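Local coordinates for putative alpha-L-fucosidase (Bacteroides thetaiotaomicron, PDB 4H41), which is a putative alpha-L-fucosidase with a TIM-barrel fold, probably hydrolysing fucose-containing host glycans, at residues Gln269-Phe277 / Tyr305-Phe316. Sequence-based numbering, arbitrary orientation.
Sequences QCWTNAESF and YDKAITFEFSHF
Lys307 lays its aliphatic chain over one face of the Trp271 indole, CB sitting 3.7 Å from the centroid of the five-membered ring and CD passing above the six-membered ring's side. The two residues belong to neighbouring parallel strands, 269-273 and 307-310, the seventh and eighth of a (beta/alpha)8 TIM barrel, joined through helix 290-302 as a beta-alpha-beta crossover. With CG anti to the backbone N (chi1 -166°), the lysine runs alongside the indole and carries NZ on to Asp69 and Thr35. Gln269 OE1 helps fix the ring's rotation, accepting from Trp271 NE1 (3.0 Å) in the indole plane. Across the sheet, Thr272 CG2 meets Ala308 CB, and the strands are tied by Thr272 N to Lys307 O, Ile309 N to Thr272 O and Ala274 N to Ile309 O. Cys270 SG rests 3.5 Å from the ring centroid of Tyr305, just ahead of strand 307-310, while Asp306 OD2 takes the N-H of Cys270 almost straight (2.7 Å, 171°). At the C-terminal ends of the strands, where TIM barrels carry their active sites, hydroxyl groups join the main-chain bonds. Thr310 OG1 donates to Ala274 O (2.6 Å) and accepts from Ser276 OG, and Ser276 N bonds to Phe311 O. A cis peptide joins Phe311 to Glu312, the N-cap of helix 313-316, whose OE1 receives His315 N (the capping bond) and ND1 from opposite carboxylate faces. Phe277, Phe311 and Phe316 cluster beside this helix: Phe277 CB lies over the Phe316 ring, 3.5 Å from its centroid, and His315 CB covers the opposite face.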
ATOM      1  N   GLN B 269       4.492  -4.849 -36.043  1.00 19.26           N
ATOM      2  CA  GLN B 269       4.038  -3.569 -35.474  1.00 19.35           C
ATOM      3  C   GLN B 269       4.799  -3.331 -34.202  1.00 21.50           C
ATOM      4  O   GLN B 269       5.159  -4.289 -33.487  1.00 20.67           O
ATOM      5  CB  GLN B 269       2.517  -3.567 -35.206  1.00 18.31           C
ATOM      6  CG  GLN B 269       1.696  -3.519 -36.503  1.00 23.57           C
ATOM      7  CD  GLN B 269       0.209  -3.237 -36.315  1.00 48.84           C
ATOM      8  OE1 GLN B 269      -0.256  -2.859 -35.233  1.00 38.76           O
ATOM      9  NE2 GLN B 269      -0.558  -3.253 -37.424  1.00 47.61           N
ATOM     10  N   CYS B 270       5.096  -2.081 -33.917  1.00 18.29           N
ATOM     11  CA  CYS B 270       5.880  -1.715 -32.748  1.00 18.82           C
ATOM     12  C   CYS B 270       4.989  -0.972 -31.779  1.00 20.10           C
ATOM     13  O   CYS B 270       4.580   0.169 -32.032  1.00 17.32           O
ATOM     14  CB  CYS B 270       7.084  -0.871 -33.169  1.00 21.34           C
ATOM     15  SG  CYS B 270       8.257  -0.610 -31.839  1.00 25.05           S
ATOM     16  N   TRP B 271       4.602  -1.654 -30.723  1.00 15.97           N
ATOM     17  CA  TRP B 271       3.753  -1.070 -29.699  1.00 16.77           C
ATOM     18  C   TRP B 271       4.549  -0.762 -28.470  1.00 19.32           C
ATOM     19  O   TRP B 271       5.610  -1.324 -28.254  1.00 19.22           O
ATOM     20  CB  TRP B 271       2.636  -2.055 -29.318  1.00 15.38           C
ATOM     21  CG  TRP B 271       1.595  -2.338 -30.377  1.00 17.92           C
ATOM     22  CD1 TRP B 271       1.626  -1.986 -31.703  1.00 20.78           C
ATOM     23  CD2 TRP B 271       0.455  -3.188 -30.215  1.00 18.44           C
ATOM     24  NE1 TRP B 271       0.528  -2.488 -32.348  1.00 20.49           N
ATOM     25  CE2 TRP B 271      -0.216  -3.229 -31.455  1.00 22.05           C
ATOM     26  CE3 TRP B 271      -0.124  -3.840 -29.107  1.00 19.98           C
ATOM     27  CZ2 TRP B 271      -1.400  -3.955 -31.638  1.00 23.53           C
ATOM     28  CZ3 TRP B 271      -1.318  -4.534 -29.284  1.00 22.03           C
ATOM     29  CH2 TRP B 271      -1.918  -4.623 -30.545  1.00 22.85           C
ATOM     30  N   THR B 272       3.998   0.076 -27.610  1.00 15.95           N
ATOM     31  CA  THR B 272       4.567   0.287 -26.280  1.00 15.41           C
ATOM     32  C   THR B 272       3.523  -0.116 -25.237  1.00 18.05           C
ATOM     33  O   THR B 272       2.338   0.187 -25.399  1.00 16.93           O
ATOM     34  CB  THR B 272       5.092   1.702 -26.024  1.00 19.40           C
ATOM     35  OG1 THR B 272       5.747   1.685 -24.752  1.00 18.03           O
ATOM     36  CG2 THR B 272       4.008   2.770 -26.030  1.00 16.76           C
ATOM     37  N   ASN B 273       3.959  -0.830 -24.201  1.00 15.24           N
ATOM     38  CA  ASN B 273       3.114  -1.132 -23.050  1.00 14.96           C
ATOM     39  C   ASN B 273       3.559  -0.107 -22.026  1.00 18.93           C
ATOM     40  O   ASN B 273       4.587  -0.279 -21.347  1.00 17.96           O
ATOM     41  CB  ASN B 273       3.237  -2.570 -22.582  1.00 14.63           C
ATOM     42  CG  ASN B 273       2.478  -2.823 -21.304  1.00 25.37           C
ATOM     43  OD1 ASN B 273       1.892  -1.919 -20.720  1.00 20.00           O
ATOM     44  ND2 ASN B 273       2.490  -4.052 -20.838  1.00 21.63           N
ATOM     45  N   ALA B 274       2.856   1.020 -22.025  1.00 15.14           N
ATOM     46  CA  ALA B 274       3.155   2.158 -21.173  1.00 14.98           C
ATOM     47  C   ALA B 274       2.588   1.923 -19.796  1.00 20.68           C
ATOM     48  O   ALA B 274       1.395   2.088 -19.585  1.00 24.27           O
ATOM     49  CB  ALA B 274       2.600   3.439 -21.771  1.00 16.97           C
ATOM     50  N   GLU B 275       3.432   1.480 -18.877  1.00 16.11           N
ATOM     51  CA  GLU B 275       3.011   1.176 -17.509  1.00 17.05           C
ATOM     52  C   GLU B 275       2.489   2.428 -16.816  1.00 17.75           C
ATOM     53  O   GLU B 275       3.179   3.451 -16.781  1.00 16.29           O
ATOM     54  CB  GLU B 275       4.162   0.578 -16.738  1.00 18.86           C
ATOM     55  CG  GLU B 275       4.568  -0.772 -17.308  1.00 24.81           C
ATOM     56  CD  GLU B 275       5.731  -1.448 -16.609  1.00 31.30           C
ATOM     57  OE1 GLU B 275       6.472  -0.745 -15.883  1.00 26.34           O
ATOM     58  OE2 GLU B 275       5.793  -2.701 -16.656  1.00 30.71           O
ATOM     59  N   SER B 276       1.284   2.336 -16.231  1.00 15.08           N
ATOM     60  CA  SER B 276       0.653   3.469 -15.557  1.00 12.74           C
ATOM     61  C   SER B 276       0.729   3.350 -14.043  1.00 15.39           C
ATOM     62  O   SER B 276       0.111   4.148 -13.308  1.00 12.65           O
ATOM     63  CB  SER B 276      -0.770   3.642 -16.083  1.00 12.48           C
ATOM     64  OG  SER B 276      -1.488   2.435 -16.091  1.00 14.05           O
ATOM     65  N   PHE B 277       1.608   2.441 -13.553  1.00 15.93           N
ATOM     66  CA  PHE B 277       1.931   2.280 -12.141  1.00 16.12           C
ATOM     67  C   PHE B 277       3.388   2.688 -11.946  1.00 17.82           C
ATOM     68  O   PHE B 277       4.166   2.662 -12.911  1.00 16.07           O
ATOM     69  CB  PHE B 277       1.669   0.866 -11.648  1.00 16.05           C
ATOM     70  CG  PHE B 277       2.478  -0.189 -12.350  1.00 14.50           C
ATOM     71  CD1 PHE B 277       2.043  -0.736 -13.545  1.00 16.77           C
ATOM     72  CD2 PHE B 277       3.730  -0.565 -11.872  1.00 15.18           C
ATOM     73  CE1 PHE B 277       2.806  -1.689 -14.212  1.00 19.34           C
ATOM     74  CE2 PHE B 277       4.478  -1.531 -12.534  1.00 18.22           C
ATOM     75  CZ  PHE B 277       3.984  -2.119 -13.678  1.00 17.66           C
ATOM     76  N   TYR B 305       6.236   4.945 -32.868  1.00 18.81           N
ATOM     77  CA  TYR B 305       5.497   3.742 -32.499  1.00 18.11           C
ATOM     78  C   TYR B 305       4.077   3.750 -33.042  1.00 20.99           C
ATOM     79  O   TYR B 305       3.488   4.806 -33.216  1.00 21.65           O
ATOM     80  CB  TYR B 305       5.487   3.586 -30.994  1.00 16.83           C
ATOM     81  CG  TYR B 305       6.704   2.913 -30.426  1.00 16.79           C
ATOM     82  CD1 TYR B 305       7.981   3.204 -30.900  1.00 19.49           C
ATOM     83  CD2 TYR B 305       6.597   2.048 -29.349  1.00 20.19           C
ATOM     84  CE1 TYR B 305       9.103   2.553 -30.397  1.00 20.77           C
ATOM     85  CE2 TYR B 305       7.716   1.445 -28.790  1.00 20.88           C
ATOM     86  CZ  TYR B 305       8.970   1.682 -29.333  1.00 24.83           C
ATOM     87  OH  TYR B 305      10.069   1.030 -28.844  1.00 22.12           O
ATOM     88  N   ASP B 306       3.528   2.574 -33.291  1.00 18.66           N
ATOM     89  CA  ASP B 306       2.219   2.391 -33.910  1.00 18.67           C
ATOM     90  C   ASP B 306       1.098   2.489 -32.942  1.00 21.81           C
ATOM     91  O   ASP B 306       0.024   2.851 -33.364  1.00 23.28           O
ATOM     92  CB  ASP B 306       2.135   0.997 -34.606  1.00 21.29           C
ATOM     93  CG  ASP B 306       3.246   0.790 -35.590  1.00 39.34           C
ATOM     94  OD1 ASP B 306       3.471   1.688 -36.410  1.00 39.25           O
ATOM     95  OD2 ASP B 306       3.978  -0.202 -35.452  1.00 32.40           O
ATOM     96  N   LYS B 307       1.272   2.016 -31.712  1.00 18.25           N
ATOM     97  CA  LYS B 307       0.208   2.012 -30.719  1.00 17.87           C
ATOM     98  C   LYS B 307       0.746   2.002 -29.323  1.00 20.60           C
ATOM     99  O   LYS B 307       1.815   1.441 -29.058  1.00 17.64           O
ATOM    100  CB  LYS B 307      -0.693   0.753 -30.905  1.00 16.78           C
ATOM    101  CG  LYS B 307      -2.044   0.776 -30.169  1.00 18.99           C
ATOM    102  CD  LYS B 307      -2.801  -0.562 -30.363  1.00 20.16           C
ATOM    103  CE  LYS B 307      -4.232  -0.582 -29.859  1.00 19.99           C
ATOM    104  NZ  LYS B 307      -5.094   0.408 -30.540  1.00 24.78           N
ATOM    105  N   ALA B 308       0.004   2.630 -28.400  1.00 17.26           N
ATOM    106  CA  ALA B 308       0.337   2.556 -26.972  1.00 16.61           C
ATOM    107  C   ALA B 308      -0.803   1.849 -26.264  1.00 18.52           C
ATOM    108  O   ALA B 308      -1.974   2.189 -26.443  1.00 16.88           O
ATOM    109  CB  ALA B 308       0.584   3.918 -26.361  1.00 17.33           C
ATOM    110  N   ILE B 309      -0.459   0.866 -25.469  1.00 15.08           N
ATOM    111  CA  ILE B 309      -1.398   0.179 -24.590  1.00 15.40           C
ATOM    112  C   ILE B 309      -0.874   0.409 -23.180  1.00 16.67           C
ATOM    113  O   ILE B 309       0.258   0.863 -23.019  1.00 17.43           O
ATOM    114  CB  ILE B 309      -1.580  -1.315 -24.955  1.00 18.51           C
ATOM    115  CG1 ILE B 309      -0.307  -2.143 -24.634  1.00 17.12           C
ATOM    116  CG2 ILE B 309      -1.997  -1.442 -26.434  1.00 19.13           C
ATOM    117  CD1 ILE B 309      -0.477  -3.654 -24.872  1.00 23.08           C
ATOM    118  N   THR B 310      -1.650   0.066 -22.147  1.00 15.08           N
ATOM    119  CA  THR B 310      -1.161   0.212 -20.787  1.00 13.95           C
ATOM    120  C   THR B 310      -1.558  -0.945 -19.910  1.00 18.15           C
ATOM    121  O   THR B 310      -2.665  -1.478 -20.027  1.00 16.70           O
ATOM    122  CB  THR B 310      -1.707   1.549 -20.157  1.00 17.08           C
ATOM    123  OG1 THR B 310      -1.123   1.777 -18.866  1.00 18.84           O
ATOM    124  CG2 THR B 310      -3.235   1.557 -19.982  1.00 15.22           C
ATOM    125  N   PHE B 311      -0.658  -1.297 -19.018  1.00 15.30           N
ATOM    126  CA  PHE B 311      -0.939  -2.065 -17.805  1.00 14.28           C
ATOM    127  C   PHE B 311      -0.978  -0.979 -16.721  1.00 17.97           C
ATOM    128  O   PHE B 311       0.072  -0.438 -16.383  1.00 14.95           O
ATOM    129  CB  PHE B 311       0.093  -3.147 -17.514  1.00 15.74           C
ATOM    130  CG  PHE B 311      -0.346  -4.034 -16.374  1.00 16.62           C
ATOM    131  CD1 PHE B 311      -0.179  -3.633 -15.060  1.00 16.62           C
ATOM    132  CD2 PHE B 311      -1.084  -5.185 -16.618  1.00 17.76           C
ATOM    133  CE1 PHE B 311      -0.699  -4.368 -14.013  1.00 17.16           C
ATOM    134  CE2 PHE B 311      -1.591  -5.941 -15.566  1.00 19.54           C
ATOM    135  CZ  PHE B 311      -1.386  -5.532 -14.267  1.00 17.57           C
ATOM    136  N   GLU B 312      -2.139  -0.600 -16.182  1.00 15.59           N
ATOM    137  CA  GLU B 312      -3.477  -1.130 -16.436  1.00 14.32           C
ATOM    138  C   GLU B 312      -4.475  -0.055 -16.103  1.00 15.72           C
ATOM    139  O   GLU B 312      -4.375   0.541 -15.029  1.00 16.80           O
ATOM    140  CB  GLU B 312      -3.727  -2.378 -15.566  1.00 16.62           C
ATOM    141  CG  GLU B 312      -5.000  -3.125 -15.931  1.00 22.84           C
ATOM    142  CD  GLU B 312      -6.046  -3.338 -14.847  1.00 23.52           C
ATOM    143  OE1 GLU B 312      -5.998  -2.615 -13.831  1.00 20.66           O
ATOM    144  OE2 GLU B 312      -6.934  -4.203 -15.025  1.00 20.43           O
ATOM    145  N   PHE B 313      -5.408   0.194 -16.979  1.00 14.03           N
ATOM    146  CA  PHE B 313      -6.353   1.293 -16.770  1.00 13.59           C
ATOM    147  C   PHE B 313      -7.160   1.170 -15.488  1.00 17.51           C
ATOM    148  O   PHE B 313      -7.222   2.153 -14.726  1.00 13.08           O
ATOM    149  CB  PHE B 313      -7.298   1.415 -17.948  1.00 13.43           C
ATOM    150  CG  PHE B 313      -8.304   2.520 -17.825  1.00 13.58           C
ATOM    151  CD1 PHE B 313      -9.541   2.293 -17.235  1.00 15.23           C
ATOM    152  CD2 PHE B 313      -8.044   3.775 -18.340  1.00 14.91           C
ATOM    153  CE1 PHE B 313     -10.466   3.324 -17.094  1.00 16.35           C
ATOM    154  CE2 PHE B 313      -8.959   4.813 -18.171  1.00 17.69           C
ATOM    155  CZ  PHE B 313     -10.173   4.573 -17.566  1.00 15.99           C
ATOM    156  N   SER B 314      -7.829   0.033 -15.278  1.00 16.10           N
ATOM    157  CA  SER B 314      -8.782  -0.095 -14.152  1.00 15.40           C
ATOM    158  C   SER B 314      -8.191   0.241 -12.774  1.00 17.24           C
ATOM    159  O   SER B 314      -8.907   0.785 -11.943  1.00 17.15           O
ATOM    160  CB  SER B 314      -9.431  -1.458 -14.129  1.00 16.29           C
ATOM    161  OG  SER B 314     -10.123  -1.622 -15.364  1.00 18.69           O
ATOM    162  N   HIS B 315      -6.966  -0.177 -12.492  1.00 13.33           N
ATOM    163  CA  HIS B 315      -6.340   0.136 -11.215  1.00 12.86           C
ATOM    164  C   HIS B 315      -5.618   1.456 -11.220  1.00 14.64           C
ATOM    165  O   HIS B 315      -5.566   2.146 -10.176  1.00 13.99           O
ATOM    166  CB  HIS B 315      -5.317  -0.944 -10.838  1.00 12.42           C
ATOM    167  CG  HIS B 315      -5.918  -2.226 -10.347  1.00 15.53           C
ATOM    168  ND1 HIS B 315      -6.387  -3.180 -11.215  1.00 16.63           N
ATOM    169  CD2 HIS B 315      -6.083  -2.678  -9.083  1.00 17.37           C
ATOM    170  CE1 HIS B 315      -6.823  -4.181 -10.460  1.00 15.62           C
ATOM    171  NE2 HIS B 315      -6.612  -3.932  -9.177  1.00 16.29           N
ATOM    172  N   PHE B 316      -4.929   1.764 -12.324  1.00 12.97           N
ATOM    173  CA  PHE B 316      -3.977   2.861 -12.304  1.00 12.08           C
ATOM    174  C   PHE B 316      -4.377   4.140 -13.022  1.00 16.53           C
ATOM    175  O   PHE B 316      -3.725   5.145 -12.773  1.00 14.92           O
ATOM    176  CB  PHE B 316      -2.617   2.366 -12.780  1.00 11.85           C
ATOM    177  CG  PHE B 316      -2.158   1.205 -11.921  1.00 11.44           C
ATOM    178  CD1 PHE B 316      -1.831   1.394 -10.589  1.00 12.72           C
ATOM    179  CD2 PHE B 316      -2.094  -0.084 -12.433  1.00 14.24           C
ATOM    180  CE1 PHE B 316      -1.427   0.329  -9.781  1.00 12.66           C
ATOM    181  CE2 PHE B 316      -1.665  -1.153 -11.623  1.00 15.62           C
ATOM    182  CZ  PHE B 316      -1.379  -0.940 -10.297  1.00 14.74           C
TER